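Local coordinates for protein acetylxylan esterase / glucomannan deacetylase (Cellvibrio japonicus, PDB 2WAA) that removes acetyl groups from acetylated xylan and glucomannan, acting as a family 2 carbohydrate esterase in the breakdown of plant cell walls, at residues E154-T158 with R159-A163; G185-L189 with I190-N194; R327-T330 with P331-Q335. All coordinates share one frame; numbering follows the deposited sequence. Where two conformers were deposited one is given.

Contact 1 (E154-T158 with R159-A163); sequences EDKNT and RWWNA
The indole of Trp160 folds against Lys156 in a loop of the SGNH-hydrolase domain, where an Asx turn at Asn157 opens a 3-10 turn. Lys156 crosses the ring at about a right angle: its CA sits over the centre of the six-membered ring in a CH-pi contact, 3.5 Å from the centroid, while its CG rests 3.4 Å from Trp160 CE3. Beyond the ring, Lys156 NZ forms salt bridges with Glu146 and Asp314, the inferred charge-relay residue. At the pyrrole end, Glu154 runs past the indole in the opposite direction, its carboxylate plane turned 33° from the ring. A single oxygen takes two donors: Trp160 NE1 meets Glu154 OE1 at 2.8 Å nearly in line with the C-O bond, and Arg159 NH2 reaches the same OE1 from its syn side in a salt bridge, also at 2.8 Å. The guanidinium stands almost perpendicular to the carboxylate, 81° between planes, yet keeps OE1 in its own plane. Trp160 N bonds Asn157 O. With its CG wedged between backbone N and carbonyl carbon (chi1 68°), Asn157 reaches forward, and its OD1 accepts the Arg159 N-H at 2.9 Å from above the amide carbonyl plane.

Contact 2 (G185-L189 with I190-N194); sequences GGRGL and IRSWN. With ACT (acetate ion), chain B; ACT (acetate ion), chain C.
Arg187 CD approaches Ser192 OG across a hairpin-like loop of the SGNH-hydrolase domain, whose first limb carries Gly186, the inferred oxyanion-hole glycine. From CB, the arginine chain bends at chi2 (-73°), which brings CD to 3.5 Å from Ser192 OG. Farther out, NE and NH2 each make a weak hydrogen bond to the O of one of two acetate ions, probably from the crystallisation liquor, at 3.3 Å from Arg187 NE. At the tip, NH1 finds its partners outside the two limbs: Asp212, in a salt bridge, and the carbonyl of Ala200 later in the same loop. Ser192 OG is bound to Asp199 and receives a hydrogen bond from a water that in turn accepts the Gly188 N-H, bridging the two limbs. A direct backbone bond joins Trp193 N to Gly186 O at 3.0 Å, and the same oxygen lies in the indole plane at the ring edge. The second acetate lies near the catalytic residues, where Asn236 ND2, Ser141 N and His316 NE2 are also donors, probably to the same ion; Gly186 N lies 2.7 Å from its OXT in a nearly straight bond (173°).

Contact 3 (R327-T330 with P331-Q335); sequences RELT and PQLRQ
Leu329 overlaps Leu333 one turn further along helix 319-337, the two side chains crossing obliquely with Leu329 CG 3.6 Å from Leu333 CD1. Leu329 departs from the helix with CG anti to its own nitrogen (chi1 169°), which carries its branched end forward to the next turn, where its CD1 also packs on Leu333 CG. Together they form part of the buried face of the helix: both touch Thr171 of helix 167-174, and Leu333 reaches strand 228-231 of the central parallel sheet. Pro331 interrupts the hydrogen-bond ladder. Its nitrogen has no proton for Arg327 O, and the ring's CD takes that place, 2.9 Å from Arg327 O, so the helix kinks here; CD is also pressed against Thr330 CB at 3.4 Å. The ladder is resumed by Leu333 N to Leu329 O and Arg334 N to Thr330 O. On another side, Gln332 has CG anti to its carbonyl carbon (chi1 -62°), and its extended chain runs toward the preceding turn, where NE2 meets Glu328 O at 3.1 Å in an almost straight bond (178°) from above the carbonyl plane. Arg334 runs alongside Thr330, its NE 4.0 Å from Thr330 CG2, and its NH1 goes on to the carbonyl of Trp339. As Gln332 NE2 also bonds Ser304 O, this amide serves two carbonyls, which should restrict its rotation and tie the helix to the Ser304 loop.

In the fold
From the N terminus, the chain passes through the beta-rich part before entering the SGNH-hydrolase domain. Contact 1 comes first, folding the loop between strand 133-139 and helix 167-174; Trp161 and Thr158 reach back to Glu106 and Asn62 of the N-terminal part. Contact 2 follows, turning the chain back on itself between strand 177-183 and helix 202-205. Contact 3 lies within helix 319-337 and closes no loop; it packs against helix 167-174 and the sheet. The three are in series, none nesting or crossing. Contacts 1 and 2 are about 7 Å apart at their nearest atoms; contact 2 contributes Gly186, an inferred transition-state stabiliser, and contact 1 reaches Asp314 through Lys156, whereas contact 3 lies away from the active site.

Contact 1 (E154-T158 with R159-A163)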
ATOM      1  N   GLU A 154      -4.836  16.234 -18.488  1.00 20.00           N
ATOM      2  CA  GLU A 154      -5.739  16.208 -17.342  1.00 19.66           C
ATOM      3  C   GLU A 154      -5.206  16.988 -16.127  1.00 19.86           C
ATOM      4  O   GLU A 154      -4.002  17.063 -15.939  1.00 20.56           O
ATOM      5  CB  GLU A 154      -5.938  14.753 -16.865  1.00 18.65           C
ATOM      6  CG  GLU A 154      -6.739  13.934 -17.749  1.00 19.06           C
ATOM      7  CD  GLU A 154      -6.956  12.536 -17.222  1.00 17.33           C
ATOM      8  OE1 GLU A 154      -6.529  12.194 -16.052  1.00 16.27           O
ATOM      9  OE2 GLU A 154      -7.553  11.771 -17.995  1.00 16.10           O
ATOM     10  N   ASP A 155      -6.110  17.546 -15.330  1.00 19.09           N
ATOM     11  CA  ASP A 155      -5.780  18.052 -14.002  1.00 20.26           C
ATOM     12  C   ASP A 155      -5.633  16.819 -13.125  1.00 19.08           C
ATOM     13  O   ASP A 155      -6.450  15.905 -13.215  1.00 17.45           O
ATOM     14  CB  ASP A 155      -6.889  18.926 -13.442  1.00 21.99           C
ATOM     15  CG  ASP A 155      -7.064  20.238 -14.213  1.00 27.62           C
ATOM     16  OD1 ASP A 155      -6.052  20.777 -14.728  1.00 32.02           O
ATOM     17  OD2 ASP A 155      -8.223  20.711 -14.299  1.00 33.37           O
ATOM     18  N   LYS A 156      -4.558  16.760 -12.350  1.00 17.49           N
ATOM     19  CA  LYS A 156      -4.381  15.662 -11.406  1.00 16.88           C
ATOM     20  C   LYS A 156      -5.680  15.453 -10.618  1.00 14.30           C
ATOM     21  O   LYS A 156      -6.333  16.423 -10.166  1.00 14.93           O
ATOM     22  CB  LYS A 156      -3.241  15.996 -10.451  1.00 17.63           C
ATOM     23  CG  LYS A 156      -2.810  14.885  -9.536  1.00 19.71           C
ATOM     24  CD  LYS A 156      -1.853  15.480  -8.527  1.00 22.20           C
ATOM     25  CE  LYS A 156      -0.690  14.661  -8.438  1.00 19.71           C
ATOM     26  NZ  LYS A 156       0.477  15.431  -7.920  1.00 15.00           N
ATOM     27  N   ASN A 157      -6.065  14.197 -10.438  1.00 11.39           N
ATOM     28  CA  ASN A 157      -7.201  13.883  -9.609  1.00  9.23           C
ATOM     29  C   ASN A 157      -6.985  12.465  -9.043  1.00  8.04           C
ATOM     30  O   ASN A 157      -5.986  11.841  -9.362  1.00  6.86           O
ATOM     31  CB  ASN A 157      -8.476  13.984 -10.445  1.00  9.77           C
ATOM     32  CG  ASN A 157      -8.558  12.895 -11.512  1.00 14.14           C
ATOM     33  OD1 ASN A 157      -9.055  11.813 -11.233  1.00 19.94           O
ATOM     34  ND2 ASN A 157      -8.116  13.191 -12.729  1.00 14.31           N
ATOM     35  N   THR A 158      -7.886  11.980  -8.194  1.00  7.58           N
ATOM     36  CA  THR A 158      -7.579  10.766  -7.444  1.00  7.23           C
ATOM     37  C   THR A 158      -7.524   9.519  -8.348  1.00  7.26           C
ATOM     38  O   THR A 158      -6.999   8.477  -7.930  1.00  5.76           O
ATOM     39  CB  THR A 158      -8.558  10.498  -6.270  1.00  7.26           C
ATOM     40  OG1 THR A 158      -9.902  10.509  -6.776  1.00  8.92           O
ATOM     41  CG2 THR A 158      -8.399  11.606  -5.220  1.00  8.28           C
ATOM     42  N   ARG A 159      -8.010   9.624  -9.591  1.00  7.42           N
ATOM     43  CA  ARG A 159      -7.858   8.546 -10.565  1.00  7.04           C
ATOM     44  C   ARG A 159      -6.403   8.287 -10.958  1.00  7.86           C
ATOM     45  O   ARG A 159      -6.048   7.182 -11.372  1.00  7.84           O
ATOM     46  CB  ARG A 159      -8.701   8.845 -11.831  1.00  7.71           C
ATOM     47  CG  ARG A 159      -8.883   7.587 -12.716  1.00  5.49           C
ATOM     48  CD  ARG A 159      -9.241   7.986 -14.160  1.00  6.66           C
ATOM     49  NE  ARG A 159      -8.218   8.907 -14.687  1.00  9.32           N
ATOM     50  CZ  ARG A 159      -6.984   8.561 -15.027  1.00  9.06           C
ATOM     51  NH1 ARG A 159      -6.591   7.308 -14.945  1.00  8.38           N
ATOM     52  NH2 ARG A 159      -6.118   9.495 -15.467  1.00  8.71           N
ATOM     53  N   TRP A 160      -5.544   9.281 -10.770  1.00  7.72           N
ATOM     54  CA  TRP A 160      -4.155   9.122 -11.122  1.00  8.73           C
ATOM     55  C   TRP A 160      -3.396   8.113 -10.254  1.00  8.42           C
ATOM     56  O   TRP A 160      -2.285   7.728 -10.609  1.00  9.08           O
ATOM     57  CB  TRP A 160      -3.460  10.478 -11.022  1.00  8.05           C
ATOM     58  CG  TRP A 160      -3.725  11.396 -12.184  1.00  7.97           C
ATOM     59  CD1 TRP A 160      -4.839  11.429 -13.019  1.00  9.87           C
ATOM     60  CD2 TRP A 160      -2.877  12.460 -12.610  1.00  9.22           C
ATOM     61  NE1 TRP A 160      -4.693  12.426 -13.954  1.00 10.60           N
ATOM     62  CE2 TRP A 160      -3.513  13.089 -13.718  1.00 11.57           C
ATOM     63  CE3 TRP A 160      -1.654  12.955 -12.146  1.00 11.66           C
ATOM     64  CZ2 TRP A 160      -2.939  14.169 -14.401  1.00 11.08           C
ATOM     65  CZ3 TRP A 160      -1.073  14.023 -12.824  1.00 12.43           C
ATOM     66  CH2 TRP A 160      -1.721  14.628 -13.929  1.00 14.03           C
ATOM     67  N   TRP A 161      -3.950   7.718  -9.107  1.00  8.26           N
ATOM     68  CA  TRP A 161      -3.252   6.757  -8.259  1.00  8.22           C
ATOM     69  C   TRP A 161      -3.413   5.306  -8.752  1.00  9.14           C
ATOM     70  O   TRP A 161      -4.506   4.887  -9.138  1.00  9.11           O
ATOM     71  CB  TRP A 161      -3.802   6.829  -6.821  1.00  8.24           C
ATOM     72  CG  TRP A 161      -3.204   7.905  -5.947  1.00  7.71           C
ATOM     73  CD1 TRP A 161      -2.507   7.693  -4.792  1.00  8.03           C
ATOM     74  CD2 TRP A 161      -3.299   9.340  -6.097  1.00  8.88           C
ATOM     75  NE1 TRP A 161      -2.132   8.894  -4.228  1.00  8.22           N
ATOM     76  CE2 TRP A 161      -2.604   9.918  -4.991  1.00  8.34           C
ATOM     77  CE3 TRP A 161      -3.895  10.192  -7.047  1.00  8.50           C
ATOM     78  CZ2 TRP A 161      -2.472  11.297  -4.813  1.00  7.58           C
ATOM     79  CZ3 TRP A 161      -3.789  11.589  -6.854  1.00  8.90           C
ATOM     80  CH2 TRP A 161      -3.056  12.116  -5.758  1.00  9.72           C
ATOM     81  N   ASN A 162      -2.329   4.536  -8.724  1.00  8.96           N
ATOM     82  CA  ASN A 162      -2.409   3.135  -9.137  1.00  9.97           C
ATOM     83  C   ASN A 162      -1.538   2.296  -8.229  1.00  9.83           C
ATOM     84  O   ASN A 162      -0.318   2.404  -8.273  1.00 12.04           O
ATOM     85  CB  ASN A 162      -1.969   3.049 -10.597  1.00  9.61           C
ATOM     86  CG  ASN A 162      -2.125   1.658 -11.166  1.00 12.25           C
ATOM     87  OD1 ASN A 162      -2.158   0.662 -10.429  1.00 10.57           O
ATOM     88  ND2 ASN A 162      -2.118   1.570 -12.497  1.00 14.40           N
ATOM     89  N   ALA A 163      -2.139   1.450  -7.397  1.00 10.47           N
ATOM     90  CA  ALA A 163      -1.362   0.664  -6.425  1.00 11.38           C
ATOM     91  C   ALA A 163      -0.698  -0.554  -7.080  1.00 11.37           C
ATOM     92  O   ALA A 163       0.471  -0.859  -6.797  1.00 10.74           O
ATOM     93  CB  ALA A 163      -2.305   0.191  -5.268  1.00 11.72           C
TER
HETATM   94  O   HOH W   1      -7.034   5.816  -8.632  1.00  7.91           O

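Contact 2 (G185-L189 with I190-N194)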
ATOM      1  N   GLY A 185       0.818  10.368   1.414  1.00  8.03           N
ATOM      2  CA  GLY A 185       1.396  11.455   0.620  1.00  8.17           C
ATOM      3  C   GLY A 185       1.691  12.725   1.412  1.00  8.50           C
ATOM      4  O   GLY A 185       0.896  13.160   2.264  1.00  7.14           O
ATOM      5  N   GLY A 186       2.809  13.360   1.076  1.00  7.90           N
ATOM      6  CA  GLY A 186       3.183  14.629   1.694  1.00  7.92           C
ATOM      7  C   GLY A 186       3.816  14.513   3.074  1.00  8.33           C
ATOM      8  O   GLY A 186       4.351  15.504   3.568  1.00  7.52           O
ATOM      9  N   ARG A 187       3.812  13.305   3.667  1.00  7.58           N
ATOM     10  CA  ARG A 187       4.307  13.070   5.019  1.00  7.40           C
ATOM     11  C   ARG A 187       5.771  12.622   5.068  1.00  7.74           C
ATOM     12  O   ARG A 187       6.273  12.082   4.096  1.00  7.26           O
ATOM     13  CB  ARG A 187       3.415  12.068   5.743  1.00  6.69           C
ATOM     14  CG  ARG A 187       1.961  12.518   5.779  1.00  7.28           C
ATOM     15  CD  ARG A 187       1.697  13.719   6.770  1.00  7.69           C
ATOM     16  NE  ARG A 187       0.286  14.131   6.615  1.00  8.43           N
ATOM     17  CZ  ARG A 187      -0.726  13.593   7.313  1.00  9.68           C
ATOM     18  NH1 ARG A 187      -0.487  12.639   8.230  1.00  8.49           N
ATOM     19  NH2 ARG A 187      -1.974  13.999   7.090  1.00 10.29           N
ATOM     20  N   GLY A 188       6.426  12.900   6.201  1.00  7.07           N
ATOM     21  CA  GLY A 188       7.834  12.535   6.403  1.00  7.62           C
ATOM     22  C   GLY A 188       8.035  11.771   7.683  1.00  7.24           C
ATOM     23  O   GLY A 188       7.056  11.426   8.407  1.00  6.75           O
ATOM     24  N   LEU A 189       9.305  11.500   7.979  1.00  7.54           N
ATOM     25  CA  LEU A 189       9.686  10.890   9.225  1.00  8.31           C
ATOM     26  C   LEU A 189       9.485  11.891  10.390  1.00  9.64           C
ATOM     27  O   LEU A 189       9.007  11.524  11.484  1.00  9.41           O
ATOM     28  CB  LEU A 189      11.175  10.495   9.170  1.00  8.51           C
ATOM     29  CG  LEU A 189      11.671   9.860  10.448  1.00  8.97           C
ATOM     30  CD1 LEU A 189      11.132   8.409  10.577  1.00  9.32           C
ATOM     31  CD2 LEU A 189      13.183   9.847  10.414  1.00  5.95           C
ATOM     32  N   ILE A 190       9.831  13.152  10.122  1.00 10.41           N
ATOM     33  CA  ILE A 190       9.694  14.225  11.132  1.00 11.85           C
ATOM     34  C   ILE A 190       8.868  15.435  10.747  1.00 10.45           C
ATOM     35  O   ILE A 190       8.434  16.186  11.636  1.00 12.42           O
ATOM     36  CB  ILE A 190      11.053  14.699  11.704  1.00 11.71           C
ATOM     37  CG1 ILE A 190      11.816  15.562  10.694  1.00 13.04           C
ATOM     38  CG2 ILE A 190      11.897  13.480  12.203  1.00 13.92           C
ATOM     39  CD1 ILE A 190      13.136  16.132  11.314  1.00 13.99           C
ATOM     40  N   ARG A 191       8.645  15.669   9.459  1.00 10.62           N
ATOM     41  CA  ARG A 191       7.806  16.808   9.042  1.00  9.87           C
ATOM     42  C   ARG A 191       7.236  16.588   7.668  1.00  9.92           C
ATOM     43  O   ARG A 191       7.765  15.779   6.868  1.00 10.28           O
ATOM     44  CB  ARG A 191       8.615  18.120   9.039  1.00  8.61           C
ATOM     45  CG  ARG A 191       9.720  18.115   8.001  1.00  9.43           C
ATOM     46  CD  ARG A 191      10.675  19.352   8.221  1.00 14.00           C
ATOM     47  NE  ARG A 191      11.809  19.381   7.282  1.00 15.99           N
ATOM     48  CZ  ARG A 191      12.745  20.341   7.277  1.00 19.10           C
ATOM     49  NH1 ARG A 191      12.647  21.367   8.150  1.00 18.53           N
ATOM     50  NH2 ARG A 191      13.755  20.307   6.398  1.00 13.90           N
ATOM     51  N   SER A 192       6.137  17.278   7.386  1.00  9.81           N
ATOM     52  CA  SER A 192       5.523  17.242   6.083  1.00 10.02           C
ATOM     53  C   SER A 192       6.226  18.172   5.084  1.00 11.10           C
ATOM     54  O   SER A 192       7.087  18.977   5.484  1.00 11.88           O
ATOM     55  CB  SER A 192       4.051  17.593   6.238  1.00 10.19           C
ATOM     56  OG  SER A 192       3.441  16.691   7.168  1.00 10.27           O
ATOM     57  N   TRP A 193       5.903  18.027   3.797  1.00 10.38           N
ATOM     58  CA  TRP A 193       6.568  18.781   2.715  1.00 11.14           C
ATOM     59  C   TRP A 193       6.521  20.297   2.961  1.00 12.78           C
ATOM     60  O   TRP A 193       7.434  21.034   2.547  1.00 12.14           O
ATOM     61  CB  TRP A 193       5.916  18.457   1.377  1.00 10.56           C
ATOM     62  CG  TRP A 193       4.527  18.973   1.258  1.00 12.08           C
ATOM     63  CD1 TRP A 193       3.372  18.385   1.678  1.00 11.98           C
ATOM     64  CD2 TRP A 193       4.167  20.255   0.721  1.00 16.73           C
ATOM     65  NE1 TRP A 193       2.275  19.229   1.385  1.00 14.49           N
ATOM     66  CE2 TRP A 193       2.760  20.374   0.800  1.00 16.48           C
ATOM     67  CE3 TRP A 193       4.911  21.303   0.160  1.00 18.71           C
ATOM     68  CZ2 TRP A 193       2.081  21.514   0.341  1.00 21.49           C
ATOM     69  CZ3 TRP A 193       4.227  22.449  -0.290  1.00 20.89           C
ATOM     70  CH2 TRP A 193       2.837  22.538  -0.200  1.00 21.95           C
ATOM     71  N   ASN A 194       5.464  20.732   3.629  1.00 12.34           N
ATOM     72  CA  ASN A 194       5.203  22.156   3.852  1.00 14.05           C
ATOM     73  C   ASN A 194       5.858  22.664   5.123  1.00 14.32           C
ATOM     74  O   ASN A 194       5.631  23.823   5.497  1.00 17.81           O
ATOM     75  CB  ASN A 194       3.676  22.446   3.887  1.00 12.97           C
ATOM     76  CG  ASN A 194       2.967  21.610   4.959  1.00 11.14           C
ATOM     77  OD1 ASN A 194       3.624  21.100   5.859  1.00 13.00           O
ATOM     78  ND2 ASN A 194       1.635  21.462   4.867  1.00 17.33           N
TER
HETATM   79  C   ACT B1342      -0.148  16.762   4.529  1.00 40.68           C
HETATM   80  O   ACT B1342      -1.059  16.835   5.407  1.00 40.48           O
HETATM   81  OXT ACT B1342       0.569  17.785   4.384  1.00 40.96           O
HETATM   82  CH3 ACT B1342       0.070  15.530   3.702  1.00 39.28           C
HETATM   83  C   ACT C1343       5.192  12.913  -1.681  1.00 15.00           C
HETATM   84  O   ACT C1343       4.508  13.795  -2.310  1.00 15.14           O
HETATM   85  OXT ACT C1343       4.611  12.370  -0.712  1.00 13.71           O
HETATM   86  CH3 ACT C1343       6.597  12.522  -2.052  1.00 15.63           C
HETATM   87  O   HOH W   2       4.715  14.293   8.044  1.00  8.29           O

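Contact 3 (R327-T330 with P331-Q335)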
ATOM      1  N   ARG A 327      12.718  -3.080 -10.760  1.00 10.56           N
ATOM      2  CA  ARG A 327      13.878  -3.811 -11.341  1.00 11.40           C
ATOM      3  C   ARG A 327      15.226  -3.517 -10.643  1.00 11.58           C
ATOM      4  O   ARG A 327      16.142  -4.390 -10.602  1.00 11.88           O
ATOM      5  CB  ARG A 327      13.975  -3.526 -12.843  1.00 12.22           C
ATOM      6  CG  ARG A 327      12.813  -4.119 -13.633  1.00 16.18           C
ATOM      7  CD  ARG A 327      13.118  -4.029 -15.133  1.00 23.15           C
ATOM      8  NE  ARG A 327      13.290  -2.655 -15.603  1.00 25.91           N
ATOM      9  CZ  ARG A 327      12.308  -1.930 -16.150  1.00 27.30           C
ATOM     10  NH1 ARG A 327      11.098  -2.444 -16.290  1.00 28.61           N
ATOM     11  NH2 ARG A 327      12.545  -0.702 -16.555  1.00 29.78           N
ATOM     12  N   GLU A 328      15.391  -2.309 -10.092  1.00 11.03           N
ATOM     13  CA  GLU A 328      16.628  -1.962  -9.411  0.50 11.43           C
ATOM     14  C   GLU A 328      16.662  -2.483  -7.996  1.00 11.28           C
ATOM     15  O   GLU A 328      17.711  -2.868  -7.493  1.00 11.71           O
ATOM     16  CB  GLU A 328      16.813  -0.443  -9.356  0.50 11.53           C
ATOM     17  CG  GLU A 328      17.383   0.177 -10.581  0.50 12.62           C
ATOM     18  CD  GLU A 328      17.853   1.590 -10.298  0.50 10.92           C
ATOM     19  OE1 GLU A 328      17.554   2.134  -9.207  0.50 14.47           O
ATOM     20  OE2 GLU A 328      18.539   2.160 -11.151  0.50 14.14           O
ATOM     21  N   LEU A 329      15.496  -2.466  -7.350  1.00 10.82           N
ATOM     22  CA  LEU A 329      15.388  -2.797  -5.936  1.00  9.77           C
ATOM     23  C   LEU A 329      15.372  -4.327  -5.760  1.00  9.47           C
ATOM     24  O   LEU A 329      16.005  -4.852  -4.861  1.00 10.05           O
ATOM     25  CB  LEU A 329      14.087  -2.204  -5.387  1.00 10.16           C
ATOM     26  CG  LEU A 329      13.626  -2.620  -4.000  1.00 10.64           C
ATOM     27  CD1 LEU A 329      14.736  -2.227  -2.983  1.00 13.74           C
ATOM     28  CD2 LEU A 329      12.326  -1.927  -3.648  1.00 12.63           C
ATOM     29  N   THR A 330      14.614  -5.013  -6.621  1.00  9.99           N
ATOM     30  CA  THR A 330      14.311  -6.446  -6.450  1.00  9.65           C
ATOM     31  C   THR A 330      15.592  -7.275  -6.301  1.00  9.93           C
ATOM     32  O   THR A 330      15.717  -8.023  -5.334  1.00  9.72           O
ATOM     33  CB  THR A 330      13.368  -6.963  -7.582  1.00  8.86           C
ATOM     34  OG1 THR A 330      12.081  -6.295  -7.457  1.00 11.35           O
ATOM     35  CG2 THR A 330      13.165  -8.491  -7.446  1.00  9.90           C
ATOM     36  N   PRO A 331      16.583  -7.082  -7.198  1.00 10.59           N
ATOM     37  CA  PRO A 331      17.832  -7.870  -7.062  1.00 10.94           C
ATOM     38  C   PRO A 331      18.585  -7.675  -5.739  1.00 11.24           C
ATOM     39  O   PRO A 331      19.168  -8.629  -5.215  1.00 10.51           O
ATOM     40  CB  PRO A 331      18.712  -7.373  -8.235  1.00 12.79           C
ATOM     41  CG  PRO A 331      17.787  -6.708  -9.195  1.00 12.11           C
ATOM     42  CD  PRO A 331      16.578  -6.222  -8.392  1.00 10.33           C
ATOM     43  N   GLN A 332      18.566  -6.449  -5.211  1.00 10.67           N
ATOM     44  CA  GLN A 332      19.195  -6.164  -3.954  1.00 10.18           C
ATOM     45  C   GLN A 332      18.441  -6.856  -2.814  1.00 10.52           C
ATOM     46  O   GLN A 332      19.078  -7.424  -1.917  1.00 10.10           O
ATOM     47  CB  GLN A 332      19.261  -4.660  -3.714  1.00 11.05           C
ATOM     48  CG  GLN A 332      20.097  -3.912  -4.768  1.00 10.93           C
ATOM     49  CD  GLN A 332      20.129  -2.404  -4.466  1.00 13.39           C
ATOM     50  OE1 GLN A 332      20.803  -1.957  -3.524  1.00 13.06           O
ATOM     51  NE2 GLN A 332      19.389  -1.623  -5.254  1.00 11.33           N
ATOM     52  N   LEU A 333      17.094  -6.796  -2.839  1.00  9.70           N
ATOM     53  CA  LEU A 333      16.280  -7.509  -1.872  1.00  9.95           C
ATOM     54  C   LEU A 333      16.524  -9.030  -1.933  1.00  9.80           C
ATOM     55  O   LEU A 333      16.545  -9.715  -0.877  1.00 10.17           O
ATOM     56  CB  LEU A 333      14.810  -7.198  -2.095  1.00  8.70           C
ATOM     57  CG  LEU A 333      14.482  -5.727  -1.905  1.00  8.01           C
ATOM     58  CD1 LEU A 333      12.945  -5.489  -2.010  1.00  7.27           C
ATOM     59  CD2 LEU A 333      14.970  -5.201  -0.522  1.00  8.09           C
ATOM     60  N   ARG A 334      16.697  -9.565  -3.127  1.00 10.78           N
ATOM     61  CA  ARG A 334      17.001 -11.020  -3.173  1.00 12.59           C
ATOM     62  C   ARG A 334      18.269 -11.354  -2.368  1.00 13.84           C
ATOM     63  O   ARG A 334      18.333 -12.395  -1.672  1.00 14.18           O
ATOM     64  CB  ARG A 334      17.168 -11.536  -4.608  1.00 12.94           C
ATOM     65  CG  ARG A 334      15.911 -11.376  -5.469  1.00 14.19           C
ATOM     66  CD  ARG A 334      15.961 -12.281  -6.702  1.00 16.29           C
ATOM     67  NE  ARG A 334      14.764 -12.110  -7.545  1.00 17.86           N
ATOM     68  CZ  ARG A 334      13.619 -12.769  -7.379  1.00 18.69           C
ATOM     69  NH1 ARG A 334      13.498 -13.655  -6.388  1.00 19.28           N
ATOM     70  NH2 ARG A 334      12.596 -12.534  -8.203  1.00 20.59           N
ATOM     71  N   GLN A 335      19.306 -10.514  -2.487  1.00 14.17           N
ATOM     72  CA  GLN A 335      20.584 -10.789  -1.832  0.50 14.16           C
ATOM     73  C   GLN A 335      20.421 -10.617  -0.336  1.00 14.16           C
ATOM     74  O   GLN A 335      20.996 -11.371   0.450  1.00 14.58           O
ATOM     75  CB  GLN A 335      21.691  -9.831  -2.343  0.50 14.18           C
ATOM     76  CG  GLN A 335      22.261 -10.165  -3.715  0.50 16.12           C
ATOM     77  CD  GLN A 335      23.058  -9.011  -4.348  0.50 16.07           C
ATOM     78  OE1 GLN A 335      22.632  -7.867  -4.296  0.50 16.64           O
ATOM     79  NE2 GLN A 335      24.193  -9.323  -4.973  0.50 14.55           N
TER